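PDB 2JG5: fructose 1-phosphate kinase from Staphylococcus aureus, which probably catalyses the ATP-dependent phosphorylation of fructose 1-phosphate to fructose 1,6-bisphosphate, as a member of the PfkB family of carbohydrate kinases. Local coordinates for residues D142-I147 against L158-E163; S43-T48 against T251-V256; E82-T87 against S110-Q115. One frame throughout, in Å; residues are numbered along the deposited sequence.

Contact 1 (D142-I147 against L158-E163); sequences DAYAQI and LVVDAE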
# COMPACT_ATOMS: atom_id res chain seq x y z
N ASP A 142 -26.47 -12.30 1.74
CA ASP A 142 -27.27 -12.37 2.96
C ASP A 142 -26.41 -12.67 4.20
O ASP A 142 -26.90 -13.25 5.17
CB ASP A 142 -28.40 -13.40 2.82
CG ASP A 142 -27.91 -14.86 2.91
OD1 ASP A 142 -28.77 -15.74 3.17
OD2 ASP A 142 -26.70 -15.15 2.71
N ALA A 143 -25.14 -12.27 4.15
CA ALA A 143 -24.17 -12.51 5.22
C ALA A 143 -24.61 -11.97 6.59
O ALA A 143 -24.36 -12.60 7.61
CB ALA A 143 -22.83 -11.95 4.85
N TYR A 144 -25.28 -10.81 6.60
CA TYR A 144 -25.81 -10.24 7.84
C TYR A 144 -26.80 -11.19 8.49
O TYR A 144 -26.72 -11.46 9.70
CB TYR A 144 -26.43 -8.85 7.62
CG TYR A 144 -25.43 -7.73 7.77
CD1 TYR A 144 -25.27 -7.08 9.00
CD2 TYR A 144 -24.62 -7.33 6.71
CE1 TYR A 144 -24.34 -6.06 9.17
CE2 TYR A 144 -23.69 -6.31 6.86
CZ TYR A 144 -23.55 -5.69 8.10
OH TYR A 144 -22.64 -4.68 8.28
N ALA A 145 -27.72 -11.72 7.68
CA ALA A 145 -28.75 -12.62 8.14
C ALA A 145 -28.19 -13.94 8.63
O ALA A 145 -28.72 -14.53 9.57
CB ALA A 145 -29.77 -12.87 7.02
N GLN A 146 -27.15 -14.42 7.97
CA GLN A 146 -26.51 -15.69 8.32
C GLN A 146 -25.82 -15.60 9.68
O GLN A 146 -25.77 -16.57 10.43
CB GLN A 146 -25.50 -16.11 7.23
CG GLN A 146 -26.12 -16.44 5.86
CD GLN A 146 -25.19 -17.29 4.99
OE1 GLN A 146 -24.29 -17.97 5.50
NE2 GLN A 146 -25.40 -17.26 3.68
N ILE A 147 -25.30 -14.41 9.99
CA ILE A 147 -24.75 -14.14 11.30
C ILE A 147 -25.92 -13.99 12.29
O ILE A 147 -25.97 -14.69 13.32
CB ILE A 147 -23.81 -12.90 11.26
CG1 ILE A 147 -22.45 -13.30 10.67
CG2 ILE A 147 -23.63 -12.28 12.65
CD1 ILE A 147 -21.70 -12.17 9.98
N LEU A 158 -27.17 -9.02 19.14
CA LEU A 158 -26.70 -8.61 17.82
C LEU A 158 -26.92 -7.12 17.56
O LEU A 158 -28.04 -6.61 17.66
CB LEU A 158 -27.34 -9.44 16.71
CG LEU A 158 -26.89 -9.01 15.31
CD1 LEU A 158 -25.51 -9.60 14.93
CD2 LEU A 158 -27.94 -9.40 14.31
N VAL A 159 -25.83 -6.43 17.21
CA VAL A 159 -25.85 -5.01 16.87
C VAL A 159 -25.46 -4.83 15.40
O VAL A 159 -24.43 -5.34 14.95
CB VAL A 159 -24.89 -4.23 17.76
CG1 VAL A 159 -24.86 -2.77 17.36
CG2 VAL A 159 -25.26 -4.40 19.24
N VAL A 160 -26.29 -4.11 14.66
CA VAL A 160 -26.04 -3.92 13.24
C VAL A 160 -25.98 -2.45 12.85
O VAL A 160 -26.85 -1.65 13.21
CB VAL A 160 -27.12 -4.65 12.39
CG1 VAL A 160 -27.01 -4.26 10.91
CG2 VAL A 160 -27.00 -6.15 12.56
N ASP A 161 -24.92 -2.11 12.11
CA ASP A 161 -24.80 -0.82 11.46
C ASP A 161 -24.47 -1.07 9.98
O ASP A 161 -23.32 -1.30 9.61
CB ASP A 161 -23.74 0.03 12.16
CG ASP A 161 -23.58 1.40 11.56
OD1 ASP A 161 -24.49 1.87 10.85
OD2 ASP A 161 -22.52 2.02 11.80
N ALA A 162 -25.50 -1.04 9.15
CA ALA A 162 -25.37 -1.41 7.73
C ALA A 162 -26.30 -0.58 6.84
O ALA A 162 -27.08 0.23 7.33
CB ALA A 162 -25.64 -2.92 7.56
N GLU A 163 -26.21 -0.79 5.52
CA GLU A 163 -27.13 -0.18 4.56
C GLU A 163 -28.54 -0.67 4.86
O GLU A 163 -28.72 -1.74 5.46
CB GLU A 163 -26.75 -0.57 3.13
CG GLU A 163 -25.36 -0.13 2.66
CD GLU A 163 -24.80 -1.02 1.54
OE1 GLU A 163 -23.75 -1.67 1.74
OE2 GLU A 163 -25.43 -1.09 0.45

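Contact 2 (S43-T48 against T251-V256); sequences SRVLKT and TVAGMV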
# COMPACT_ATOMS: atom_id res chain seq x y z
N SER A 43 -14.23 -1.09 17.57
CA SER A 43 -13.27 -1.62 18.53
C SER A 43 -12.34 -0.52 19.05
O SER A 43 -12.00 -0.50 20.25
CB SER A 43 -12.45 -2.78 17.94
OG SER A 43 -13.24 -3.94 17.84
N ARG A 44 -11.95 0.39 18.16
CA ARG A 44 -11.05 1.50 18.51
C ARG A 44 -11.71 2.45 19.51
O ARG A 44 -11.08 2.86 20.49
CB ARG A 44 -10.60 2.27 17.27
CG ARG A 44 -9.52 1.61 16.42
CD ARG A 44 -8.67 2.71 15.80
NE ARG A 44 -7.73 2.25 14.77
CZ ARG A 44 -6.40 2.28 14.90
NH1 ARG A 44 -5.84 2.73 16.02
NH2 ARG A 44 -5.62 1.85 13.90
N VAL A 45 -12.98 2.78 19.28
CA VAL A 45 -13.70 3.65 20.21
C VAL A 45 -14.04 2.93 21.52
O VAL A 45 -13.90 3.51 22.59
CB VAL A 45 -14.96 4.31 19.58
CG1 VAL A 45 -15.59 5.31 20.55
CG2 VAL A 45 -14.60 5.01 18.28
N LEU A 46 -14.45 1.67 21.43
CA LEU A 46 -14.71 0.90 22.64
C LEU A 46 -13.45 0.92 23.49
O LEU A 46 -13.52 1.13 24.70
CB LEU A 46 -15.14 -0.55 22.35
CG LEU A 46 -16.56 -0.84 21.83
CD1 LEU A 46 -16.67 -2.30 21.39
CD2 LEU A 46 -17.66 -0.50 22.85
N LYS A 47 -12.29 0.75 22.84
CA LYS A 47 -10.99 0.78 23.53
C LYS A 47 -10.68 2.10 24.25
O LYS A 47 -10.28 2.09 25.41
CB LYS A 47 -9.84 0.43 22.58
CG LYS A 47 -8.51 0.20 23.28
CD LYS A 47 -8.61 -0.98 24.25
CE LYS A 47 -7.50 -0.94 25.30
NZ LYS A 47 -7.51 -2.22 26.07
N THR A 48 -10.86 3.21 23.53
CA THR A 48 -10.80 4.57 24.07
C THR A 48 -11.70 4.72 25.32
O THR A 48 -11.41 5.52 26.21
CB THR A 48 -11.22 5.61 22.98
OG1 THR A 48 -10.35 5.51 21.84
CG2 THR A 48 -11.18 7.02 23.48
N THR A 251 -20.57 6.42 17.49
CA THR A 251 -21.90 6.39 18.08
C THR A 251 -22.26 4.96 18.49
O THR A 251 -22.69 4.72 19.63
CB THR A 251 -22.96 6.94 17.09
OG1 THR A 251 -22.60 8.28 16.70
CG2 THR A 251 -24.37 6.96 17.71
N VAL A 252 -22.07 4.01 17.57
CA VAL A 252 -22.34 2.61 17.88
C VAL A 252 -21.49 2.14 19.06
O VAL A 252 -22.01 1.55 20.00
CB VAL A 252 -22.13 1.70 16.65
CG1 VAL A 252 -22.02 0.22 17.08
CG2 VAL A 252 -23.25 1.89 15.64
N ALA A 253 -20.18 2.42 19.03
CA ALA A 253 -19.26 2.07 20.13
C ALA A 253 -19.65 2.71 21.47
O ALA A 253 -19.55 2.07 22.51
CB ALA A 253 -17.81 2.41 19.76
N GLY A 254 -20.07 3.97 21.45
CA GLY A 254 -20.53 4.65 22.66
C GLY A 254 -21.71 3.95 23.31
O GLY A 254 -21.74 3.77 24.54
N MET A 255 -22.67 3.54 22.48
CA MET A 255 -23.89 2.90 22.97
C MET A 255 -23.60 1.53 23.56
O MET A 255 -24.07 1.20 24.65
CB MET A 255 -24.92 2.79 21.85
CG MET A 255 -26.29 2.29 22.32
SD MET A 255 -27.22 3.55 23.25
CE MET A 255 -28.58 2.55 23.85
N VAL A 256 -22.82 0.73 22.83
CA VAL A 256 -22.43 -0.59 23.31
C VAL A 256 -21.63 -0.49 24.61
O VAL A 256 -21.94 -1.19 25.56
CB VAL A 256 -21.65 -1.40 22.24
CG1 VAL A 256 -21.23 -2.73 22.80
CG2 VAL A 256 -22.51 -1.60 20.99

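Contact 3 (E82-T87 against S110-Q115); sequences EVDEDT and STQFEQ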
# COMPACT_ATOMS: atom_id res chain seq x y z
N GLU A 82 -8.05 -15.97 8.20
CA GLU A 82 -7.02 -15.80 7.17
C GLU A 82 -7.62 -16.11 5.81
O GLU A 82 -8.13 -17.22 5.57
CB GLU A 82 -5.80 -16.68 7.44
CG GLU A 82 -4.55 -16.38 6.57
CD GLU A 82 -3.52 -17.50 6.57
OE1 GLU A 82 -2.51 -17.39 7.30
OE2 GLU A 82 -3.72 -18.51 5.86
N VAL A 83 -7.60 -15.11 4.93
CA VAL A 83 -7.98 -15.31 3.54
C VAL A 83 -6.73 -15.31 2.64
O VAL A 83 -5.66 -14.88 3.07
CB VAL A 83 -9.08 -14.29 3.08
CG1 VAL A 83 -10.30 -14.40 3.98
CG2 VAL A 83 -8.56 -12.88 3.11
N ASP A 84 -6.88 -15.81 1.41
CA ASP A 84 -5.76 -16.10 0.51
C ASP A 84 -5.29 -14.89 -0.31
O ASP A 84 -4.28 -14.96 -1.01
CB ASP A 84 -6.14 -17.25 -0.43
CG ASP A 84 -6.63 -18.48 0.31
OD1 ASP A 84 -6.03 -18.82 1.36
OD2 ASP A 84 -7.61 -19.12 -0.17
N GLU A 85 -6.03 -13.79 -0.23
CA GLU A 85 -5.62 -12.55 -0.90
C GLU A 85 -5.43 -11.39 0.09
O GLU A 85 -5.91 -11.45 1.23
CB GLU A 85 -6.64 -12.16 -1.99
CG GLU A 85 -6.74 -13.16 -3.12
CD GLU A 85 -7.57 -12.65 -4.28
OE1 GLU A 85 -8.05 -11.50 -4.23
OE2 GLU A 85 -7.74 -13.42 -5.24
N ASP A 86 -4.76 -10.34 -0.37
CA ASP A 86 -4.42 -9.20 0.48
C ASP A 86 -5.60 -8.38 0.97
O ASP A 86 -6.50 -8.02 0.20
CB ASP A 86 -3.43 -8.29 -0.24
CG ASP A 86 -2.05 -8.89 -0.33
OD1 ASP A 86 -1.80 -9.96 0.27
OD2 ASP A 86 -1.20 -8.30 -1.02
N THR A 87 -5.58 -8.09 2.27
CA THR A 87 -6.48 -7.11 2.87
C THR A 87 -6.32 -5.83 2.06
O THR A 87 -5.21 -5.49 1.63
CB THR A 87 -6.13 -6.89 4.35
OG1 THR A 87 -6.52 -8.04 5.11
CG2 THR A 87 -6.85 -5.68 4.91
N SER A 110 -16.05 -19.54 0.32
CA SER A 110 -17.22 -19.90 1.13
C SER A 110 -16.79 -20.58 2.41
O SER A 110 -17.39 -20.37 3.47
CB SER A 110 -18.14 -20.81 0.34
OG SER A 110 -18.65 -20.14 -0.79
N THR A 111 -15.73 -21.38 2.30
CA THR A 111 -15.10 -22.07 3.42
C THR A 111 -14.59 -21.10 4.50
O THR A 111 -14.73 -21.35 5.71
CB THR A 111 -13.96 -22.96 2.88
OG1 THR A 111 -14.52 -24.17 2.36
CG2 THR A 111 -12.93 -23.30 3.94
N GLN A 112 -13.99 -20.00 4.05
CA GLN A 112 -13.52 -18.95 4.94
C GLN A 112 -14.66 -18.22 5.62
O GLN A 112 -14.60 -17.97 6.83
CB GLN A 112 -12.61 -17.99 4.18
CG GLN A 112 -11.19 -18.51 4.08
CD GLN A 112 -10.47 -18.09 2.82
OE1 GLN A 112 -10.95 -17.24 2.05
NE2 GLN A 112 -9.31 -18.69 2.59
N PHE A 113 -15.70 -17.88 4.87
CA PHE A 113 -16.90 -17.30 5.47
C PHE A 113 -17.53 -18.25 6.50
O PHE A 113 -18.00 -17.82 7.55
CB PHE A 113 -17.94 -16.89 4.41
CG PHE A 113 -19.15 -16.24 5.01
CD1 PHE A 113 -19.11 -14.91 5.44
CD2 PHE A 113 -20.33 -16.97 5.21
CE1 PHE A 113 -20.21 -14.32 6.03
CE2 PHE A 113 -21.44 -16.38 5.79
CZ PHE A 113 -21.38 -15.06 6.21
N GLU A 114 -17.52 -19.55 6.17
CA GLU A 114 -17.98 -20.61 7.08
C GLU A 114 -17.20 -20.62 8.40
O GLU A 114 -17.80 -20.76 9.47
CB GLU A 114 -17.91 -21.98 6.40
CG GLU A 114 -19.03 -22.21 5.40
CD GLU A 114 -18.69 -23.20 4.29
OE1 GLU A 114 -17.81 -24.09 4.48
OE2 GLU A 114 -19.33 -23.11 3.20
N GLN A 115 -15.88 -20.44 8.31
CA GLN A 115 -15.03 -20.25 9.49
C GLN A 115 -15.48 -19.09 10.39
O GLN A 115 -15.42 -19.20 11.62
CB GLN A 115 -13.58 -19.99 9.07
CG GLN A 115 -12.82 -21.18 8.55
CD GLN A 115 -11.39 -20.83 8.16
OE1 GLN A 115 -10.64 -20.25 8.96
NE2 GLN A 115 -11.00 -21.18 6.94
O HOH W 1 -9.34 -16.26 0.18

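Contact 1 (D142-I147 against L158-E163)
Tyr144 and Ile147 pack against Val160, Ala162 and Leu158 in a buried, apolar helix-on-sheet contact within a beta-alpha-beta unit of the ribokinase-like fold. Strand 128-132 leads through helix 143-154 to strand 157-161, which lies next to strand 128-132 in the parallel central sheet. The helix and strand segments run nearly antiparallel, at 168°, with their axes 10.7 Å apart at closest approach.

Tyr144 is the long arm that bridges this gap. The methyl of Ala162 sits over one face of its ring as a CH-pi contact, with CB 4.0 Å from the ring centroid. The carbon Ala162 CB comes closest to Tyr144 CZ, at 3.5 Å, so the methyl lies displaced toward the hydroxyl end of the ring. Val160 approaches the ring obliquely, and its CG1 is 3.7 Å from Tyr144 CE1. The phenol oxygen finds its polar partner in Gly133 O, a hydrogen bond that satisfies this buried group beyond the end of strand 128-132. Helix 164-170 adds Leu166 and Val170 to the surroundings of the ring.

One helical turn further on, Ile147 crosses Leu158 at about a right angle. With Ile147 CG2 anti to its own nitrogen and Leu158 CG likewise extended (chi1 179°), the two residues meet methyl to methyl: Ile147 CG2 lies 4.0 Å from Leu158 CD1.

Contact 2 (S43-T48 against T251-V256)
In Val45, chi1 of -175° sets CG1 anti to the backbone nitrogen, while in Leu46 chi1 of -74° turns CG anti to the carbonyl carbon; together the two side chains close on Ala253 of the facing helix. Val45 brings its branch point up to the alanine methyl: its CB is 3.4 Å from Ala253 CB, tighter than usual for two carbons, and its CG1 follows at 3.7 Å from the same methyl. Leu46 passes beside that methyl, and its CD2 reaches 3.2 Å from Ala253 O and 4.1 Å from Val256 CB.

The small alanine lets the axes of segments 43-48 and 251-256 approach to 8.3 Å, crossing at -46°, with Leu46 CA only 5.3 Å from Ala253 CA. These segments belong to helices 38-48 and 247-260, whose N-terminal ends carry the GGKG and GSGD sequences characteristic of PfkB kinases. Val256 also touches Ile128 and Ile130 of strand 128-132 in the central sheet.

No hydrogen bond spans the two segments. Methyl and methine groups meet directly, and one methyl also lies against a backbone carbonyl oxygen, so the close approach of the two segments is consistent with apolar shape fit rather than directional bonds.

Contact 3 (E82-T87 against S110-Q115)
The carboxamide of Gln112 presents one face to the backbone and side chain of Val83, while its nitrogen points to the carboxylate of Asp84 and its oxygen to a water that bridges to Asp84 N. Over that face lie Val83 CA, 3.8 Å from Gln112 CD, and the methyl Val83 CG1, 3.5 Å from Gln112 OE1. Glu82 O approaches from the same side, 3.7 Å from Gln112 CD. The carboxylate of Asp84 is turned 67° from the amide plane, and a weak hydrogen bond of 3.3 Å runs from Gln112 NE2 to Asp84 OD2.

At the other end of the amide, the water joins the same two residues. It donates to Gln112 OE1 at 2.7 Å and accepts from Asp84 N at 2.8 Å. Asp84 is thus met twice, through its carboxylate and through its backbone, and the pairing distinguishes the two ends of the amide: oxygen toward a donating water, nitrogen toward an acidic group.

In the ribokinase-like fold, segment 82-87 is the link that leaves strand 77-82 of the central sheet and enters strand 88-94 of the four-stranded mixed sheet. Helix 110-120 meets this connection where the chain passes from one sheet to the other. Further along the link, Asp86 forms a salt bridge with Lys33 of the second subunit.

A bend at chi2 of Gln112 (148°) carries its amide across Val83, whose side chain also touches Pro106, Ile108 and Phe58. At the start of the helix, the backbone nitrogen of Gln112 donates to Thr109 OG1.

How the contacts relate
Contacts 1 and 2, nearer the middle of the chain, are buried and apolar, whereas contact 3, centred about 22 Å from the chain centre with two of its four touching residues exposed, is built around polar groups and a bridging water. Both apolar contacts involve the central sheet: contact 1 packs a helix on strand 157-161, and Val159 of that strand packs on Val252 and Val256 of helix 247-260 on the opposite face. Contact 3 joins contact 1 through helix 110-120, where Phe113 touches Ala143 and Gln146 of helix 143-154. Contacts 2 and 3 do not meet, their nearest atoms lying about 12 Å apart. Along the chain, contacts 1 and 3 both fall inside the long loop that contact 2 closes.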